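PDB 4TXG: chitinase from Chromobacterium violaceum, which probably hydrolyses the glycosidic bonds of chitin as a family 18 glycoside hydrolase and is likely to bind chitin as well. Local coordinates for residues T278-A281 with D282-N286; N291-S294 with D295-V298; L349-R352 with L353-A357; P371-G374 with Y375-R378. All blocks are in the same frame, centred on the assembly; numbering follows the deposited sequence.

Interaction 1: residues T278-A281 with D282-N286; sequences TVNA and DGTVN
The side chains of N280 and T284 meet across a tight loop, the two running at a slant to each other. N280 ND2 donates to T284 OG1 at 3.0 Å, a nearly straight bond (177°) with the hydroxyl oxygen lying in the plane of the N280 amide. T284 carries OG1 between its backbone N and carbonyl carbon (chi1 57°), which turns the hydroxyl back into the loop, where it also donates to D282 OD1 at 2.7 Å on the syn lone pair of the carboxylate. The same OD1 takes T284 N from above the carboxylate plane, an Asx turn, so two donors from one residue grip one oxygen. A water bridges N280 ND2 and V285 O, giving the amide nitrogen a second partner. N286 crosses N280 at about a right angle, the amide planes 44° apart, with N286 CG 3.2 Å from N280 OD1.

The backbone carrying these side chains doubles back on itself: N280 N donates to T284 O at 2.8 Å, N286 N to T278 O at 2.9 Å, and V279 and V285 form a single beta bridge. A type I turn from N280 to G283 closes it through G283 N and N280 O, and G283 takes up a positive phi.

The loop joins helix 273-278 to helix 287-304. N286 is the N-cap of the second helix, its OD1 accepting from G289 N while ND2 reaches back to S276 O in the first. V279 and V285 pack on helix 338-360, against L338 and against K340 and A344 respectively.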
loop_
_atom_site.group_PDB
_atom_site.type_symbol
_atom_site.label_atom_id
_atom_site.label_comp_id
_atom_site.label_asym_id
_atom_site.label_seq_id
_atom_site.Cartn_x
_atom_site.Cartn_y
_atom_site.Cartn_z
ATOM N N THR A 278 -10.365 16.093 -5.107
ATOM C CA THR A 278 -11.227 15.563 -4.046
ATOM C C THR A 278 -11.741 16.606 -3.070
ATOM O O THR A 278 -12.760 16.382 -2.433
ATOM C CB THR A 278 -10.516 14.462 -3.210
ATOM O OG1 THR A 278 -9.345 15.001 -2.580
ATOM C CG2 THR A 278 -10.122 13.286 -4.095
ATOM N N VAL A 279 -11.036 17.724 -2.919
ATOM C CA VAL A 279 -11.423 18.731 -1.925
ATOM C C VAL A 279 -11.327 20.119 -2.539
ATOM O O VAL A 279 -10.282 20.501 -3.064
ATOM C CB VAL A 279 -10.534 18.655 -0.646
ATOM C CG1 VAL A 279 -10.909 19.758 0.359
ATOM C CG2 VAL A 279 -10.648 17.270 0.021
ATOM N N ASN A 280 -12.431 20.861 -2.503
ATOM C CA ASN A 280 -12.432 22.248 -2.963
ATOM C C ASN A 280 -11.513 23.117 -2.121
ATOM O O ASN A 280 -11.179 22.771 -0.994
ATOM C CB ASN A 280 -13.846 22.834 -2.918
ATOM C CG ASN A 280 -14.800 22.128 -3.850
ATOM O OD1 ASN A 280 -14.492 21.915 -5.021
ATOM N ND2 ASN A 280 -15.976 21.776 -3.338
ATOM N N ALA A 281 -11.138 24.271 -2.658
ATOM C CA ALA A 281 -10.269 25.186 -1.936
ATOM C C ALA A 281 -10.889 25.661 -0.617
ATOM O O ALA A 281 -10.164 26.077 0.289
ATOM C CB ALA A 281 -9.925 26.378 -2.817
ATOM N N ASP A 282 -12.216 25.587 -0.493
ATOM C CA ASP A 282 -12.875 26.033 0.740
ATOM C C ASP A 282 -13.045 24.927 1.778
ATOM O O ASP A 282 -13.703 25.123 2.806
ATOM C CB ASP A 282 -14.242 26.663 0.418
ATOM C CG ASP A 282 -15.273 25.649 -0.076
ATOM O OD1 ASP A 282 -14.948 24.455 -0.235
ATOM O OD2 ASP A 282 -16.420 26.071 -0.340
ATOM N N GLY A 283 -12.477 23.760 1.506
ATOM C CA GLY A 283 -12.500 22.685 2.475
ATOM C C GLY A 283 -13.637 21.690 2.321
ATOM O O GLY A 283 -13.636 20.658 2.996
ATOM N N THR A 284 -14.612 21.986 1.461
ATOM C CA THR A 284 -15.678 21.014 1.220
ATOM C C THR A 284 -15.241 19.966 0.200
ATOM O O THR A 284 -14.340 20.201 -0.602
ATOM C CB THR A 284 -16.968 21.680 0.717
ATOM O OG1 THR A 284 -16.696 22.424 -0.481
ATOM C CG2 THR A 284 -17.539 22.617 1.777
ATOM N N VAL A 285 -15.874 18.800 0.241
ATOM C CA VAL A 285 -15.561 17.744 -0.715
ATOM C C VAL A 285 -15.973 18.159 -2.132
ATOM O O VAL A 285 -17.054 18.713 -2.333
ATOM C CB VAL A 285 -16.252 16.418 -0.321
ATOM C CG1 VAL A 285 -16.053 15.364 -1.399
ATOM C CG2 VAL A 285 -15.706 15.920 1.018
ATOM N N ASN A 286 -15.089 17.904 -3.098
ATOM C CA ASN A 286 -15.317 18.299 -4.486
ATOM C C ASN A 286 -16.106 17.240 -5.252
ATOM O O ASN A 286 -15.519 16.415 -5.952
ATOM C CB ASN A 286 -13.972 18.555 -5.176
ATOM C CG ASN A 286 -14.124 19.139 -6.580
ATOM O OD1 ASN A 286 -15.233 19.332 -7.082
ATOM N ND2 ASN A 286 -12.993 19.440 -7.209
HETATM O O HOH W 1 -18.486 20.454 -4.031
#

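Interaction 2: residues N291-S294 with D295-V298; sequences NAFS and DSAV
N291-S294 and D295-V298 are successive turns of helix 287-304, linked by i to i+4 backbone bonds from D295, S296, A297 and V298 to the carbonyls of N291, A292, F293 and S294. S296 adds a side-chain bond to this ladder. Its OG sits between the backbone N and the carbonyl carbon (chi1 77°), folded back over the preceding turn, and donates to F293 O at 2.6 Å. The hydroxyl reaches that carbonyl at a C=O...OG angle of 120°, tilted somewhat from its plane, whereas A297 N comes to the same oxygen in the carbonyl plane at 2.9 Å. S296 OG lies 4.3 Å from F293 CD1.

D295 leans along the helix instead: its CG stands 3.3 Å from N291 O, and OD1 reaches outward to a long, weak ion pair with R352. S294 bonds its hydroxyl to I290 O, likewise one turn earlier. A297 CB rests 3.5 Å from S294 O, and V298 CG2 3.6 Å from that same oxygen.

Outward, the helix packs on neighbours of two kinds. F293 and A297 pack on L199 and on strand 308-312 (I311 and V309), while S294 and V298 meet L349 and L353 of helix 338-360. The S296 hydroxyl also accepts from L199 N. It thus serves as donor to its own helix and acceptor from strand 199-200, and F293 O, on a buried residue, accepts from both a hydroxyl and an amide.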
loop_
_atom_site.group_PDB
_atom_site.type_symbol
_atom_site.label_atom_id
_atom_site.label_comp_id
_atom_site.label_asym_id
_atom_site.label_seq_id
_atom_site.Cartn_x
_atom_site.Cartn_y
_atom_site.Cartn_z
ATOM N N ASN A 291 -16.803 13.130 -9.411
ATOM C CA ASN A 291 -17.656 12.563 -10.448
ATOM C C ASN A 291 -16.954 12.528 -11.801
ATOM O O ASN A 291 -17.035 11.531 -12.524
ATOM C CB ASN A 291 -18.966 13.348 -10.574
ATOM C CG ASN A 291 -19.930 13.079 -9.431
ATOM O OD1 ASN A 291 -19.743 12.160 -8.632
ATOM N ND2 ASN A 291 -20.983 13.881 -9.361
ATOM N N ALA A 292 -16.270 13.614 -12.153
ATOM C CA ALA A 292 -15.549 13.657 -13.422
ATOM C C ALA A 292 -14.472 12.589 -13.457
ATOM O O ALA A 292 -14.297 11.889 -14.464
ATOM C CB ALA A 292 -14.934 15.036 -13.651
ATOM N N PHE A 293 -13.743 12.464 -12.355
ATOM C CA PHE A 293 -12.682 11.469 -12.299
ATOM C C PHE A 293 -13.244 10.052 -12.421
ATOM O O PHE A 293 -12.748 9.241 -13.211
ATOM C CB PHE A 293 -11.875 11.596 -11.005
ATOM C CG PHE A 293 -10.805 10.559 -10.885
ATOM C CD1 PHE A 293 -9.611 10.701 -11.582
ATOM C CD2 PHE A 293 -11.004 9.428 -10.118
ATOM C CE1 PHE A 293 -8.618 9.730 -11.492
ATOM C CE2 PHE A 293 -10.017 8.460 -10.020
ATOM C CZ PHE A 293 -8.828 8.616 -10.710
ATOM N N SER A 294 -14.271 9.754 -11.634
ATOM C CA SER A 294 -14.823 8.403 -11.594
ATOM C C SER A 294 -15.397 7.996 -12.941
ATOM O O SER A 294 -15.144 6.886 -13.418
ATOM C CB SER A 294 -15.879 8.300 -10.498
ATOM O OG SER A 294 -15.267 8.552 -9.232
ATOM N N ASP A 295 -16.148 8.889 -13.571
ATOM C CA ASP A 295 -16.661 8.590 -14.909
ATOM C C ASP A 295 -15.516 8.390 -15.907
ATOM O O ASP A 295 -15.610 7.539 -16.800
ATOM C CB ASP A 295 -17.592 9.700 -15.389
ATOM C CG ASP A 295 -18.913 9.736 -14.617
ATOM O OD1 ASP A 295 -19.255 8.741 -13.936
ATOM O OD2 ASP A 295 -19.621 10.761 -14.706
ATOM N N SER A 296 -14.439 9.165 -15.762
ATOM C CA SER A 296 -13.305 9.049 -16.677
ATOM C C SER A 296 -12.583 7.716 -16.476
ATOM O O SER A 296 -12.027 7.165 -17.424
ATOM C CB SER A 296 -12.320 10.221 -16.514
ATOM O OG SER A 296 -11.511 10.088 -15.359
ATOM N N ALA A 297 -12.598 7.196 -15.251
ATOM C CA ALA A 297 -11.944 5.922 -14.968
ATOM C C ALA A 297 -12.701 4.788 -15.646
ATOM O O ALA A 297 -12.095 3.884 -16.224
ATOM C CB ALA A 297 -11.841 5.685 -13.464
ATOM N N VAL A 298 -14.029 4.841 -15.573
ATOM C CA VAL A 298 -14.870 3.868 -16.267
ATOM C C VAL A 298 -14.575 3.894 -17.772
ATOM O O VAL A 298 -14.380 2.849 -18.395
ATOM C CB VAL A 298 -16.375 4.135 -16.015
ATOM C CG1 VAL A 298 -17.235 3.322 -16.968
ATOM C CG2 VAL A 298 -16.740 3.820 -14.561
#

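Interaction 3: residues L349-R352 with L353-A357; sequences LRDR and LDRAA
L353, R352 and D351 have the most surface buried between L349-R352 and L353-A357, two consecutive portions of helix 338-360. L353 curls its CB and CG against L349 O, CB at 3.3 Å, beside the backbone bond from its own N to that oxygen; beyond, it packs on I366.

D351 sends its carboxylate one turn on to R355, which grips it side-on. In this salt bridge R355 NE meets D351 OD1 at 2.8 Å, in the guanidinium plane, and R355 NH1 meets D351 OD2 at 2.9 Å on the syn lone pair; the two flat groups are nonetheless 48° apart. The extended R355 chain from CG to NE carries the guanidinium back to this grip. R352, bent at chi2 (-58°), adds a weaker bond from NH1 to D351 OD1 at 2.9 Å.

On another flank R350 NE meets D354 OD1 at 3.0 Å, 45° above the carboxylate plane. R350 is also bound to D390, and D354 to T129. Two arginines sharing D351 should offset its charge and stabilise the carboxylate form, while the R350-D354 salt bridge probably does likewise for a largely buried pair.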
loop_
_atom_site.group_PDB
_atom_site.type_symbol
_atom_site.label_atom_id
_atom_site.label_comp_id
_atom_site.label_asym_id
_atom_site.label_seq_id
_atom_site.Cartn_x
_atom_site.Cartn_y
_atom_site.Cartn_z
ATOM N N LEU A 349 -16.098 6.004 -6.759
ATOM C CA LEU A 349 -15.424 5.114 -7.695
ATOM C C LEU A 349 -16.026 3.708 -7.640
ATOM O O LEU A 349 -16.267 3.087 -8.676
ATOM C CB LEU A 349 -13.939 5.084 -7.371
ATOM C CG LEU A 349 -12.869 4.797 -8.416
ATOM C CD1 LEU A 349 -13.093 5.553 -9.710
ATOM C CD2 LEU A 349 -11.541 5.205 -7.768
ATOM N N ARG A 350 -16.293 3.231 -6.427
ATOM C CA ARG A 350 -16.917 1.923 -6.209
ATOM C C ARG A 350 -18.285 1.863 -6.876
ATOM O O ARG A 350 -18.615 0.903 -7.574
ATOM C CB ARG A 350 -17.043 1.634 -4.707
ATOM C CG ARG A 350 -17.773 0.331 -4.355
ATOM C CD ARG A 350 -16.837 -0.882 -4.442
ATOM N NE ARG A 350 -16.673 -1.371 -5.810
ATOM C CZ ARG A 350 -15.621 -2.069 -6.233
ATOM N NH1 ARG A 350 -15.575 -2.497 -7.493
ATOM N NH2 ARG A 350 -14.615 -2.338 -5.395
ATOM N N ASP A 351 -19.071 2.913 -6.670
ATOM C CA ASP A 351 -20.398 3.010 -7.266
ATOM C C ASP A 351 -20.331 2.987 -8.799
ATOM O O ASP A 351 -21.062 2.232 -9.452
ATOM C CB ASP A 351 -21.095 4.288 -6.787
ATOM C CG ASP A 351 -22.481 4.459 -7.385
ATOM O OD1 ASP A 351 -22.581 4.936 -8.534
ATOM O OD2 ASP A 351 -23.471 4.110 -6.706
ATOM N N ARG A 352 -19.455 3.801 -9.385
ATOM C CA ARG A 352 -19.414 3.895 -10.840
ATOM C C ARG A 352 -18.882 2.613 -11.460
ATOM O O ARG A 352 -19.386 2.158 -12.494
ATOM C CB ARG A 352 -18.553 5.075 -11.307
ATOM C CG ARG A 352 -19.068 6.430 -10.856
ATOM C CD ARG A 352 -20.487 6.717 -11.329
ATOM N NE ARG A 352 -20.838 8.096 -10.992
ATOM C CZ ARG A 352 -21.326 8.487 -9.818
ATOM N NH1 ARG A 352 -21.558 7.603 -8.851
ATOM N NH2 ARG A 352 -21.587 9.768 -9.609
ATOM N N LEU A 353 -17.864 2.027 -10.836
ATOM C CA LEU A 353 -17.303 0.792 -11.373
ATOM C C LEU A 353 -18.256 -0.393 -11.178
ATOM O O LEU A 353 -18.330 -1.267 -12.044
ATOM C CB LEU A 353 -15.942 0.501 -10.752
ATOM C CG LEU A 353 -14.805 1.317 -11.381
ATOM C CD1 LEU A 353 -13.476 0.815 -10.873
ATOM C CD2 LEU A 353 -14.852 1.241 -12.888
ATOM N N ASP A 354 -18.990 -0.427 -10.066
ATOM C CA ASP A 354 -19.992 -1.479 -9.871
ATOM C C ASP A 354 -21.086 -1.403 -10.935
ATOM O O ASP A 354 -21.484 -2.417 -11.490
ATOM C CB ASP A 354 -20.639 -1.400 -8.479
ATOM C CG ASP A 354 -19.752 -1.977 -7.375
ATOM O OD1 ASP A 354 -18.694 -2.555 -7.682
ATOM O OD2 ASP A 354 -20.127 -1.845 -6.191
ATOM N N ARG A 355 -21.588 -0.200 -11.204
ATOM C CA ARG A 355 -22.621 -0.037 -12.226
ATOM C C ARG A 355 -22.103 -0.392 -13.615
ATOM O O ARG A 355 -22.804 -1.048 -14.390
ATOM C CB ARG A 355 -23.158 1.391 -12.225
ATOM C CG ARG A 355 -23.890 1.739 -10.948
ATOM C CD ARG A 355 -24.439 3.153 -10.967
ATOM N NE ARG A 355 -24.772 3.568 -9.609
ATOM C CZ ARG A 355 -25.917 3.288 -9.004
ATOM N NH1 ARG A 355 -26.124 3.698 -7.757
ATOM N NH2 ARG A 355 -26.859 2.604 -9.648
ATOM N N ALA A 356 -20.883 0.036 -13.930
ATOM C CA ALA A 356 -20.266 -0.290 -15.217
ATOM C C ALA A 356 -20.078 -1.806 -15.367
ATOM O O ALA A 356 -20.304 -2.366 -16.441
ATOM C CB ALA A 356 -18.926 0.430 -15.372
ATOM N N ALA A 357 -19.667 -2.461 -14.284
ATOM C CA ALA A 357 -19.466 -3.908 -14.290
ATOM C C ALA A 357 -20.777 -4.639 -14.578
ATOM O O ALA A 357 -20.812 -5.600 -15.341
ATOM C CB ALA A 357 -18.881 -4.366 -12.951
#

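Interaction 4: residues P371-G374 with Y375-R378; sequences PASG and YLLR
S373 caps the first turn of the short, weakly bonded helix 374-377, an N-cap at the C-terminal end of a strand of the family 18 TIM barrel, strand 365-371. Its OG, set anti to the backbone N (chi1 170°), is swung forward over the start of the helix, where it accepts from L376 N at 3.2 Å in a nearly straight bond (171°) and more weakly from Y375 N at 3.1 Å. Two amide hydrogens of the first turn are thereby held by one hydroxyl. S373 OG also lies at the edge of the Y375 ring, near its plane, and 3.4 Å from Y375 CB. S373 O takes L377 N at 3.0 Å, the first full helical bond of the turn.

An apolar layer lies beside this cap. P371 CB touches L376 CD1 at 3.6 Å, and P371 CG approaches L377 CD2 at 4.0 Å, the P371 and L377 side chains crossing at a slant. S373 CB also meets L376 CG, so L376 touches both the proline and the capping serine.

Further out, Y448 OH bonds to P371 O, and L377 packs against W443, Y447 and Y448 of helix 441-448. L376 O bonds to T317, and Y375 touches M319. The R378 guanidinium bonds elsewhere in the chain, through NH1 to N672 O and through NH2 to Y760 O. At the guanidinium edge, in its plane, a water accepts from R378 NE at 2.9 Å and donates weakly to G374 O at 3.0 Å.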
loop_
_atom_site.group_PDB
_atom_site.type_symbol
_atom_site.label_atom_id
_atom_site.label_comp_id
_atom_site.label_asym_id
_atom_site.label_seq_id
_atom_site.Cartn_x
_atom_site.Cartn_y
_atom_site.Cartn_z
ATOM N N PRO A 371 -0.190 3.629 2.617
ATOM C CA PRO A 371 1.068 3.793 3.349
ATOM C C PRO A 371 1.284 2.736 4.437
ATOM O O PRO A 371 0.328 2.259 5.053
ATOM C CB PRO A 371 0.938 5.200 3.961
ATOM C CG PRO A 371 -0.542 5.439 4.055
ATOM C CD PRO A 371 -1.131 4.740 2.850
ATOM N N ALA A 372 2.541 2.364 4.655
ATOM C CA ALA A 372 2.883 1.500 5.790
ATOM C C ALA A 372 3.226 2.332 7.027
ATOM O O ALA A 372 3.192 1.832 8.155
ATOM C CB ALA A 372 4.062 0.578 5.435
ATOM N N SER A 373 3.541 3.607 6.806
ATOM C CA SER A 373 4.012 4.511 7.868
ATOM C C SER A 373 2.986 4.810 8.963
ATOM O O SER A 373 1.924 5.363 8.692
ATOM C CB SER A 373 4.459 5.840 7.256
ATOM O OG SER A 373 4.704 6.789 8.269
ATOM N N GLY A 374 3.329 4.480 10.204
ATOM C CA GLY A 374 2.473 4.800 11.329
ATOM C C GLY A 374 2.305 6.299 11.509
ATOM O O GLY A 374 1.294 6.754 12.048
ATOM N N TYR A 375 3.293 7.070 11.058
ATOM C CA TYR A 375 3.185 8.524 11.105
ATOM C C TYR A 375 2.081 9.019 10.162
ATOM O O TYR A 375 1.183 9.753 10.581
ATOM C CB TYR A 375 4.528 9.165 10.746
ATOM C CG TYR A 375 4.433 10.590 10.227
ATOM C CD1 TYR A 375 4.273 11.667 11.093
ATOM C CD2 TYR A 375 4.520 10.854 8.858
ATOM C CE1 TYR A 375 4.200 12.970 10.610
ATOM C CE2 TYR A 375 4.440 12.145 8.367
ATOM C CZ TYR A 375 4.281 13.200 9.248
ATOM O OH TYR A 375 4.206 14.482 8.759
ATOM N N LEU A 376 2.140 8.609 8.897
ATOM C CA LEU A 376 1.103 9.007 7.937
ATOM C C LEU A 376 -0.282 8.565 8.393
ATOM O O LEU A 376 -1.249 9.314 8.285
ATOM C CB LEU A 376 1.394 8.429 6.550
ATOM C CG LEU A 376 2.658 8.933 5.853
ATOM C CD1 LEU A 376 2.891 8.219 4.522
ATOM C CD2 LEU A 376 2.575 10.439 5.640
ATOM N N LEU A 377 -0.374 7.343 8.907
ATOM C CA LEU A 377 -1.668 6.781 9.278
ATOM C C LEU A 377 -2.277 7.473 10.489
ATOM O O LEU A 377 -3.492 7.396 10.709
ATOM C CB LEU A 377 -1.524 5.280 9.537
ATOM C CG LEU A 377 -1.289 4.431 8.281
ATOM C CD1 LEU A 377 -0.863 3.020 8.675
ATOM C CD2 LEU A 377 -2.519 4.378 7.361
ATOM N N ARG A 378 -1.450 8.169 11.271
ATOM C CA ARG A 378 -1.986 8.879 12.432
ATOM C C ARG A 378 -2.946 9.986 11.979
ATOM O O ARG A 378 -3.815 10.416 12.732
ATOM C CB ARG A 378 -0.858 9.461 13.287
ATOM C CG ARG A 378 -1.334 10.126 14.572
ATOM C CD ARG A 378 -0.156 10.478 15.466
ATOM N NE ARG A 378 0.574 9.294 15.910
ATOM C CZ ARG A 378 0.388 8.689 17.081
ATOM N NH1 ARG A 378 -0.513 9.149 17.933
ATOM N NH2 ARG A 378 1.116 7.622 17.404
HETATM O O HOH W 2 2.425 7.305 14.818
#

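In the fold
All four contacts are local and follow one another along the chain without nesting or crossing, within the glycosyl hydrolase family 18 region. Interaction 1 closes the loop that delivers the chain into helix 287-304, and interaction 2 lies a turn or so further along that helix. After strand 308-312 the chain reaches interaction 3, on helix 338-360; the centres of interactions 2 and 3 are about 10 Å apart. These two touch directly, tying neighbouring barrel helices together. Strand 365-371 then leads to interaction 4, which closes the turn at its end; its centre lies about 28 Å from those of interactions 2 and 3.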